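Local coordinates for protein ferritin light chain (Trichoplusia ni, PDB 1Z6O) that stores iron in a soluble, non-toxic form together with the ferritin heavy chain, its own part probably being to help nucleate the ferrihydrite core, at residues Cys24-Gly32 against Val94-Asn102; Arg69-Leu79 against Glu122-Gln133. All blocks are in the same frame, centred on the assembly; numbering follows the deposited sequence.

Contact 1: Cys24-Gly32 against Val94-Asn102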
loop_
_atom_site.group_PDB
_atom_site.type_symbol
_atom_site.label_atom_id
_atom_site.label_comp_id
_atom_site.label_asym_id
_atom_site.label_seq_id
_atom_site.Cartn_x
_atom_site.Cartn_y
_atom_site.Cartn_z
ATOM N N CYS A 24 -18.912 17.076 -53.549
ATOM C CA CYS A 24 -18.032 16.886 -52.405
ATOM C C CYS A 24 -18.816 17.244 -51.144
ATOM O O CYS A 24 -18.663 18.319 -50.572
ATOM C CB CYS A 24 -16.795 17.770 -52.533
ATOM S SG CYS A 24 -15.806 17.426 -54.033
ATOM N N ASN A 25 -19.709 16.350 -50.759
ATOM C CA ASN A 25 -20.517 16.541 -49.568
ATOM C C ASN A 25 -20.668 15.150 -48.986
ATOM O O ASN A 25 -20.091 14.201 -49.524
ATOM C CB ASN A 25 -21.868 17.200 -49.914
ATOM C CG ASN A 25 -22.702 16.403 -50.912
ATOM O OD1 ASN A 25 -23.634 16.945 -51.504
ATOM N ND2 ASN A 25 -22.399 15.132 -51.085
ATOM N N ALA A 26 -21.426 15.008 -47.907
ATOM C CA ALA A 26 -21.560 13.701 -47.271
ATOM C C ALA A 26 -22.762 12.890 -47.753
ATOM O O ALA A 26 -23.115 11.887 -47.143
ATOM C CB ALA A 26 -21.627 13.884 -45.747
ATOM N N VAL A 27 -23.384 13.312 -48.848
ATOM C CA VAL A 27 -24.555 12.601 -49.363
ATOM C C VAL A 27 -24.182 11.332 -50.130
ATOM O O VAL A 27 -23.336 11.368 -51.026
ATOM C CB VAL A 27 -25.379 13.513 -50.322
ATOM C CG1 VAL A 27 -26.548 12.721 -50.949
ATOM C CG2 VAL A 27 -25.913 14.741 -49.556
ATOM N N TYR A 28 -24.786 10.205 -49.760
ATOM C CA TYR A 28 -24.555 8.956 -50.493
ATOM C C TYR A 28 -25.839 8.135 -50.418
ATOM O O TYR A 28 -26.733 8.446 -49.620
ATOM C CB TYR A 28 -23.336 8.185 -49.948
ATOM C CG TYR A 28 -23.458 7.682 -48.529
ATOM C CD1 TYR A 28 -23.843 6.370 -48.265
ATOM C CD2 TYR A 28 -23.165 8.519 -47.448
ATOM C CE1 TYR A 28 -23.932 5.893 -46.947
ATOM C CE2 TYR A 28 -23.251 8.063 -46.135
ATOM C CZ TYR A 28 -23.632 6.751 -45.892
ATOM O OH TYR A 28 -23.706 6.297 -44.597
ATOM N N GLY A 29 -25.945 7.105 -51.255
ATOM C CA GLY A 29 -27.164 6.311 -51.283
ATOM C C GLY A 29 -28.334 7.203 -51.700
ATOM O O GLY A 29 -29.488 6.927 -51.389
ATOM N N GLU A 30 -28.048 8.287 -52.406
ATOM C CA GLU A 30 -29.113 9.230 -52.806
ATOM C C GLU A 30 -29.990 9.710 -51.632
ATOM O O GLU A 30 -31.205 9.936 -51.774
ATOM C CB GLU A 30 -29.996 8.597 -53.882
ATOM C CG GLU A 30 -29.250 8.339 -55.184
ATOM C CD GLU A 30 -30.130 7.718 -56.243
ATOM O OE1 GLU A 30 -30.703 6.638 -55.978
ATOM O OE2 GLU A 30 -30.248 8.310 -57.339
ATOM N N TYR A 31 -29.370 9.861 -50.466
ATOM C CA TYR A 31 -30.082 10.318 -49.277
ATOM C C TYR A 31 -30.723 11.669 -49.578
ATOM O O TYR A 31 -30.044 12.596 -50.018
ATOM C CB TYR A 31 -29.099 10.488 -48.116
ATOM C CG TYR A 31 -29.752 10.899 -46.824
ATOM C CD1 TYR A 31 -30.401 9.962 -46.027
ATOM C CD2 TYR A 31 -29.727 12.224 -46.403
ATOM C CE1 TYR A 31 -31.011 10.331 -44.840
ATOM C CE2 TYR A 31 -30.339 12.609 -45.208
ATOM C CZ TYR A 31 -30.979 11.650 -44.437
ATOM O OH TYR A 31 -31.599 12.014 -43.270
ATOM N N GLY A 32 -32.021 11.787 -49.337
ATOM C CA GLY A 32 -32.690 13.048 -49.592
ATOM C C GLY A 32 -33.221 13.222 -51.013
ATOM O O GLY A 32 -34.037 14.111 -51.247
ATOM N N VAL A 94 -28.847 14.107 -39.050
ATOM C CA VAL A 94 -29.313 14.750 -40.283
ATOM C C VAL A 94 -28.109 15.398 -40.997
ATOM O O VAL A 94 -27.925 15.240 -42.216
ATOM C CB VAL A 94 -30.383 15.846 -39.949
ATOM C CG1 VAL A 94 -30.571 16.813 -41.129
ATOM C CG2 VAL A 94 -31.722 15.170 -39.593
ATOM N N THR A 95 -27.279 16.117 -40.245
ATOM C CA THR A 95 -26.118 16.765 -40.862
ATOM C C THR A 95 -25.007 15.774 -41.181
ATOM O O THR A 95 -24.251 15.973 -42.134
ATOM C CB THR A 95 -25.557 17.905 -39.987
ATOM O OG1 THR A 95 -25.184 17.396 -38.702
ATOM C CG2 THR A 95 -26.611 19.001 -39.820
ATOM N N LYS A 96 -24.896 14.709 -40.394
ATOM C CA LYS A 96 -23.880 13.694 -40.678
ATOM C C LYS A 96 -24.134 13.093 -42.070
ATOM O O LYS A 96 -23.193 12.794 -42.809
ATOM C CB LYS A 96 -23.930 12.566 -39.633
ATOM C CG LYS A 96 -22.979 11.410 -39.970
ATOM C CD LYS A 96 -22.717 10.480 -38.779
ATOM C CE LYS A 96 -23.954 9.722 -38.370
ATOM N NZ LYS A 96 -23.662 8.818 -37.214
ATOM N N ARG A 97 -25.410 12.922 -42.422
ATOM C CA ARG A 97 -25.776 12.351 -43.718
ATOM C C ARG A 97 -25.818 13.379 -44.856
ATOM O O ARG A 97 -26.328 13.095 -45.940
ATOM C CB ARG A 97 -27.119 11.596 -43.612
ATOM C CG ARG A 97 -27.063 10.338 -42.702
ATOM C CD ARG A 97 -26.031 9.303 -43.208
ATOM N NE ARG A 97 -26.258 8.938 -44.607
ATOM C CZ ARG A 97 -27.162 8.055 -45.028
ATOM N NH1 ARG A 97 -27.942 7.411 -44.161
ATOM N NH2 ARG A 97 -27.306 7.831 -46.328
ATOM N N GLY A 98 -25.298 14.579 -44.602
ATOM C CA GLY A 98 -25.214 15.583 -45.656
ATOM C C GLY A 98 -26.417 16.458 -45.914
ATOM O O GLY A 98 -26.474 17.159 -46.915
ATOM N N ASP A 99 -27.375 16.446 -45.002
ATOM C CA ASP A 99 -28.587 17.240 -45.171
ATOM C C ASP A 99 -28.489 18.430 -44.212
ATOM O O ASP A 99 -27.456 18.646 -43.570
ATOM C CB ASP A 99 -29.784 16.338 -44.835
ATOM C CG ASP A 99 -31.120 16.889 -45.317
ATOM O OD1 ASP A 99 -31.159 17.927 -46.010
ATOM O OD2 ASP A 99 -32.148 16.252 -44.989
ATOM N N LYS A 100 -29.538 19.232 -44.144
ATOM C CA LYS A 100 -29.535 20.347 -43.214
ATOM C C LYS A 100 -30.866 20.339 -42.498
ATOM O O LYS A 100 -31.898 20.001 -43.077
ATOM C CB LYS A 100 -29.302 21.677 -43.924
ATOM C CG LYS A 100 -30.412 22.174 -44.786
ATOM C CD LYS A 100 -30.036 23.558 -45.302
ATOM C CE LYS A 100 -31.023 24.066 -46.334
ATOM N NZ LYS A 100 -30.543 25.329 -46.965
ATOM N N MET A 101 -30.832 20.697 -41.228
ATOM C CA MET A 101 -32.024 20.695 -40.407
ATOM C C MET A 101 -32.942 21.866 -40.735
ATOM O O MET A 101 -32.491 22.988 -40.894
ATOM C CB MET A 101 -31.613 20.740 -38.932
ATOM C CG MET A 101 -32.767 20.748 -37.956
ATOM S SD MET A 101 -33.783 19.247 -38.097
ATOM C CE MET A 101 -35.206 19.769 -37.187
ATOM N N ASN A 102 -34.235 21.587 -40.847
ATOM C CA ASN A 102 -35.241 22.620 -41.112
ATOM C C ASN A 102 -36.231 22.463 -39.956
ATOM O O ASN A 102 -36.925 21.456 -39.873
ATOM C CB ASN A 102 -35.928 22.334 -42.454
ATOM C CG ASN A 102 -37.135 23.226 -42.703
ATOM O OD1 ASN A 102 -37.531 24.027 -41.852
ATOM N ND2 ASN A 102 -37.735 23.077 -43.878
HETATM O O HOH W 1 -25.608 10.623 -46.828
HETATM O O HOH W 2 -32.426 14.468 -43.066
#

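Contact 2: Arg69-Leu79 against Glu122-Gln133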
loop_
_atom_site.group_PDB
_atom_site.type_symbol
_atom_site.label_atom_id
_atom_site.label_comp_id
_atom_site.label_asym_id
_atom_site.label_seq_id
_atom_site.Cartn_x
_atom_site.Cartn_y
_atom_site.Cartn_z
ATOM N N ARG A 69 -45.796 15.757 -6.097
ATOM C CA ARG A 69 -45.496 14.344 -6.361
ATOM C C ARG A 69 -44.086 14.280 -6.939
ATOM O O ARG A 69 -43.913 14.312 -8.164
ATOM C CB ARG A 69 -46.477 13.774 -7.385
ATOM C CG ARG A 69 -47.946 13.832 -6.986
ATOM C CD ARG A 69 -48.268 12.877 -5.833
ATOM N NE ARG A 69 -49.712 12.686 -5.696
ATOM C CZ ARG A 69 -50.300 12.161 -4.621
ATOM N NH1 ARG A 69 -49.571 11.769 -3.588
ATOM N NH2 ARG A 69 -51.623 12.065 -4.565
ATOM N N ALA A 70 -43.083 14.190 -6.072
ATOM C CA ALA A 70 -41.691 14.157 -6.523
ATOM C C ALA A 70 -41.377 12.992 -7.470
ATOM O O ALA A 70 -40.529 13.123 -8.357
ATOM C CB ALA A 70 -40.753 14.126 -5.316
ATOM N N GLY A 71 -42.056 11.863 -7.284
ATOM C CA GLY A 71 -41.835 10.707 -8.139
ATOM C C GLY A 71 -42.378 10.947 -9.539
ATOM O O GLY A 71 -41.710 10.650 -10.532
ATOM N N PHE A 72 -43.596 11.471 -9.635
ATOM C CA PHE A 72 -44.172 11.763 -10.947
ATOM C C PHE A 72 -43.356 12.856 -11.630
ATOM O O PHE A 72 -43.111 12.812 -12.839
ATOM C CB PHE A 72 -45.629 12.221 -10.819
ATOM C CG PHE A 72 -46.601 11.090 -10.632
ATOM C CD1 PHE A 72 -46.731 10.460 -9.394
ATOM C CD2 PHE A 72 -47.355 10.623 -11.707
ATOM C CE1 PHE A 72 -47.594 9.380 -9.225
ATOM C CE2 PHE A 72 -48.224 9.539 -11.555
ATOM C CZ PHE A 72 -48.345 8.914 -10.309
ATOM N N SER A 73 -42.923 13.839 -10.854
ATOM C CA SER A 73 -42.144 14.924 -11.421
ATOM C C SER A 73 -40.818 14.399 -11.989
ATOM O O SER A 73 -40.392 14.785 -13.083
ATOM C CB SER A 73 -41.910 15.998 -10.341
ATOM O OG SER A 73 -41.312 17.131 -10.916
ATOM N N LYS A 74 -40.177 13.496 -11.254
ATOM C CA LYS A 74 -38.911 12.905 -11.684
ATOM C C LYS A 74 -39.102 12.081 -12.968
ATOM O O LYS A 74 -38.239 12.074 -13.855
ATOM C CB LYS A 74 -38.369 12.001 -10.573
ATOM C CG LYS A 74 -37.004 11.402 -10.847
ATOM C CD LYS A 74 -36.566 10.526 -9.670
ATOM C CE LYS A 74 -35.151 10.004 -9.866
ATOM N NZ LYS A 74 -34.748 9.082 -8.768
ATOM N N LEU A 75 -40.228 11.378 -13.058
ATOM C CA LEU A 75 -40.529 10.568 -14.238
ATOM C C LEU A 75 -40.594 11.475 -15.472
ATOM O O LEU A 75 -39.985 11.184 -16.509
ATOM C CB LEU A 75 -41.873 9.836 -14.048
ATOM C CG LEU A 75 -42.374 8.920 -15.181
ATOM C CD1 LEU A 75 -43.427 7.946 -14.646
ATOM C CD2 LEU A 75 -42.981 9.759 -16.296
ATOM N N PHE A 76 -41.325 12.579 -15.362
ATOM C CA PHE A 76 -41.445 13.492 -16.496
ATOM C C PHE A 76 -40.170 14.254 -16.803
ATOM O O PHE A 76 -39.886 14.551 -17.960
ATOM C CB PHE A 76 -42.600 14.467 -16.281
ATOM C CG PHE A 76 -43.934 13.865 -16.591
ATOM C CD1 PHE A 76 -44.799 13.477 -15.570
ATOM C CD2 PHE A 76 -44.308 13.640 -17.918
ATOM C CE1 PHE A 76 -46.027 12.865 -15.866
ATOM C CE2 PHE A 76 -45.529 13.033 -18.228
ATOM C CZ PHE A 76 -46.389 12.644 -17.196
ATOM N N LYS A 77 -39.395 14.567 -15.774
ATOM C CA LYS A 77 -38.144 15.280 -15.990
ATOM C C LYS A 77 -37.190 14.382 -16.787
ATOM O O LYS A 77 -36.462 14.841 -17.677
ATOM C CB LYS A 77 -37.542 15.662 -14.635
ATOM C CG LYS A 77 -36.153 16.270 -14.706
ATOM C CD LYS A 77 -36.130 17.538 -15.522
ATOM C CE LYS A 77 -34.746 18.177 -15.429
ATOM N NZ LYS A 77 -34.564 19.207 -16.466
ATOM N N LYS A 78 -37.194 13.092 -16.474
ATOM C CA LYS A 78 -36.339 12.154 -17.196
ATOM C C LYS A 78 -36.793 12.044 -18.662
ATOM O O LYS A 78 -35.963 12.031 -19.574
ATOM C CB LYS A 78 -36.374 10.782 -16.524
ATOM C CG LYS A 78 -35.520 9.742 -17.230
ATOM C CD LYS A 78 -35.442 8.449 -16.430
ATOM C CE LYS A 78 -34.569 7.420 -17.137
ATOM N NZ LYS A 78 -34.478 6.144 -16.371
ATOM N N LEU A 79 -38.100 11.949 -18.890
ATOM C CA LEU A 79 -38.622 11.895 -20.262
ATOM C C LEU A 79 -38.239 13.174 -21.021
ATOM O O LEU A 79 -37.911 13.128 -22.209
ATOM C CB LEU A 79 -40.150 11.764 -20.261
ATOM C CG LEU A 79 -40.725 10.417 -19.799
ATOM C CD1 LEU A 79 -42.251 10.469 -19.885
ATOM C CD2 LEU A 79 -40.179 9.286 -20.676
ATOM N N GLU A 122 -52.990 12.087 -11.697
ATOM C CA GLU A 122 -51.985 11.060 -11.957
ATOM C C GLU A 122 -52.270 10.060 -13.073
ATOM O O GLU A 122 -51.411 9.827 -13.924
ATOM C CB GLU A 122 -51.662 10.312 -10.660
ATOM C CG GLU A 122 -51.003 11.187 -9.598
ATOM C CD GLU A 122 -52.002 12.024 -8.792
ATOM O OE1 GLU A 122 -53.209 12.026 -9.122
ATOM O OE2 GLU A 122 -51.570 12.678 -7.818
ATOM N N LEU A 123 -53.454 9.456 -13.078
ATOM C CA LEU A 123 -53.772 8.488 -14.132
ATOM C C LEU A 123 -53.791 9.162 -15.507
ATOM O O LEU A 123 -53.250 8.625 -16.476
ATOM C CB LEU A 123 -55.120 7.804 -13.861
ATOM C CG LEU A 123 -55.592 6.836 -14.962
ATOM C CD1 LEU A 123 -54.560 5.726 -15.180
ATOM C CD2 LEU A 123 -56.939 6.230 -14.562
ATOM N N GLU A 124 -54.415 10.332 -15.601
ATOM C CA GLU A 124 -54.458 11.060 -16.875
ATOM C C GLU A 124 -53.055 11.366 -17.391
ATOM O O GLU A 124 -52.789 11.251 -18.590
ATOM C CB GLU A 124 -55.141 12.425 -16.738
ATOM C CG GLU A 124 -56.626 12.454 -16.583
ATOM C CD GLU A 124 -57.136 13.896 -16.467
ATOM O OE1 GLU A 124 -56.635 14.652 -15.592
ATOM O OE2 GLU A 124 -58.030 14.275 -17.256
ATOM N N ALA A 125 -52.180 11.814 -16.495
ATOM C CA ALA A 125 -50.813 12.170 -16.890
ATOM C C ALA A 125 -50.047 10.959 -17.420
ATOM O O ALA A 125 -49.341 11.060 -18.421
ATOM C CB ALA A 125 -50.056 12.801 -15.698
ATOM N N LEU A 126 -50.166 9.819 -16.742
ATOM C CA LEU A 126 -49.480 8.610 -17.199
ATOM C C LEU A 126 -50.062 8.134 -18.529
ATOM O O LEU A 126 -49.328 7.652 -19.394
ATOM C CB LEU A 126 -49.609 7.488 -16.166
ATOM C CG LEU A 126 -48.893 7.678 -14.825
ATOM C CD1 LEU A 126 -49.326 6.566 -13.876
ATOM C CD2 LEU A 126 -47.406 7.650 -15.008
ATOM N N ALA A 127 -51.380 8.255 -18.685
ATOM C CA ALA A 127 -52.038 7.843 -19.928
ATOM C C ALA A 127 -51.521 8.676 -21.095
ATOM O O ALA A 127 -51.276 8.154 -22.184
ATOM C CB ALA A 127 -53.562 8.014 -19.811
ATOM N N LYS A 128 -51.375 9.979 -20.876
ATOM C CA LYS A 128 -50.879 10.859 -21.928
ATOM C C LYS A 128 -49.412 10.545 -22.214
ATOM O O LYS A 128 -48.986 10.574 -23.363
ATOM C CB LYS A 128 -51.013 12.333 -21.513
ATOM C CG LYS A 128 -50.824 13.328 -22.670
ATOM C CD LYS A 128 -51.981 13.196 -23.670
ATOM C CE LYS A 128 -52.149 14.416 -24.577
ATOM N NZ LYS A 128 -51.066 14.581 -25.592
ATOM N N ALA A 129 -48.629 10.263 -21.174
ATOM C CA ALA A 129 -47.222 9.928 -21.391
ATOM C C ALA A 129 -47.150 8.644 -22.230
ATOM O O ALA A 129 -46.351 8.536 -23.165
ATOM C CB ALA A 129 -46.502 9.722 -20.047
ATOM N N LEU A 130 -47.992 7.670 -21.895
ATOM C CA LEU A 130 -48.012 6.408 -22.631
ATOM C C LEU A 130 -48.360 6.673 -24.103
ATOM O O LEU A 130 -47.668 6.186 -25.003
ATOM C CB LEU A 130 -49.034 5.441 -22.013
ATOM C CG LEU A 130 -49.252 4.096 -22.725
ATOM C CD1 LEU A 130 -47.941 3.288 -22.749
ATOM C CD2 LEU A 130 -50.350 3.306 -21.981
ATOM N N ASP A 131 -49.418 7.445 -24.354
ATOM C CA ASP A 131 -49.813 7.761 -25.732
ATOM C C ASP A 131 -48.717 8.488 -26.513
ATOM O O ASP A 131 -48.470 8.179 -27.680
ATOM C CB ASP A 131 -51.063 8.653 -25.777
ATOM C CG ASP A 131 -52.323 7.940 -25.298
ATOM O OD1 ASP A 131 -52.424 6.703 -25.451
ATOM O OD2 ASP A 131 -53.227 8.633 -24.784
ATOM N N THR A 132 -48.071 9.472 -25.893
ATOM C CA THR A 132 -47.031 10.206 -26.610
ATOM C C THR A 132 -45.803 9.339 -26.878
ATOM O O THR A 132 -45.137 9.521 -27.896
ATOM C CB THR A 132 -46.611 11.510 -25.865
ATOM O OG1 THR A 132 -46.142 11.191 -24.555
ATOM C CG2 THR A 132 -47.792 12.464 -25.759
ATOM N N GLN A 133 -45.490 8.398 -25.986
ATOM C CA GLN A 133 -44.346 7.517 -26.237
ATOM C C GLN A 133 -44.711 6.533 -27.360
ATOM O O GLN A 133 -43.874 6.225 -28.205
ATOM C CB GLN A 133 -43.924 6.775 -24.955
ATOM C CG GLN A 133 -43.241 7.710 -23.923
ATOM C CD GLN A 133 -41.868 8.186 -24.388
ATOM O OE1 GLN A 133 -41.559 9.387 -24.387
ATOM N NE2 GLN A 133 -41.041 7.248 -24.781
HETATM O O HOH W 3 -38.611 10.942 -23.914
#

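Contact 1: Cys24-Gly32 against Val94-Asn102
R97 sits between the rings of Y28 and Y31 where the Schellman motif at the C-terminal end of helix 70-96 meets the loop that leads into helix 37-61 of the ferritin four-helix bundle. Its side chain is bent at chi2 and chi3 (-60° and -54°), which folds the guanidinium back between the two rings. One face of that group is covered by Y28, an off-centre cation-pi contact with CZ of R97 4.3 Å from the ring centroid; NH2 lies over the middle of the ring. The opposite face takes CD1 of Y31. Further back, CB of R97 makes a CH-pi contact over the face of the Y31 ring, 3.8 Å from its centroid. NH2 also reaches Y28 O at the guanidinium edge, a weak bond at 3.4 Å, but the main charge partners are E158 for NH1 and D156 for NH2. Water 1 ties the backbones together: it donates to A26 O and R97 O and accepts from Y28 N and from NE of R97, the last at 2.9 Å, which helps fix the rotation of the guanidinium.

Y31 reaches D99 with its CG turned anti to the backbone N (chi1 -177°), and CB of D99 lies at the ring edge, in plane. G98 is the C-prime residue, with D99 N bonded to V94 O and G98 N to T95 O; a side chain on it would run into CG2 of V27. A26 lies against the helix end, its CB 3.5 Å from K96 O. Outside this pair, F141 of a second light chain meets the Y28 ring. At the far end water 2 accepts from Y31 OH and donates to OD2 of D99, each at 2.6 Å.

Contact 2: Arg69-Leu79 against Glu122-Gln133
R69 and E122 form a salt bridge across the starts of two neighbouring, nearly parallel helices of the ferritin four-helix bundle, whose axes approach to 11.9 Å with a crossing angle of 16°. NE of R69 donates to OE2 of E122 at 2.8 Å, on the anti side of the carboxylate, and NH2 adds a weak bond to the same oxygen; the two planar groups are turned 62° apart. With a lysine in place of R69, the paired NE and NH2 grip would be lost and the buried carboxylate of E122 would probably be held less firmly and set freer to turn.

The rest is mostly apolar. In E122, chi1 of -65° sets CG over the face of the F72 ring, a CH-pi contact 3.8 Å from the centroid, and the bend at chi2 then turns the carboxylate toward R69. L126 packs beside F72 and also touches CD1 of L75 through CD2. One turn on, F76 reaches A125 and A129, with A125 O at the ring edge, in plane.

At the other end of the interface a water makes the link: water 3 donates to L79 O at 2.9 Å and, weakly, to OE1 of Q133.

Overall arrangement
Both contacts draw on helix 70-96, but at opposite ends and on opposite sides of the chain's centre; their centres are 35 Å apart and their nearest atoms about 17 Å. Contact 2 is wholly buried inside the bundle and joins helix to helix, mainly through phenylalanine, leucine and alanine, with one internal ion pair where the helices start. Contact 1 is only partly buried and joins a loop to a helix end, so backbone carbonyls, water and an arginine held between two tyrosine rings do more of the work. Assembly contacts reach both: in contact 1, A26 N bonds D49 of a heavy chain, while beside contact 2, D131 on helix 122-148 bonds C4 and Y5 of another light-chain subunit.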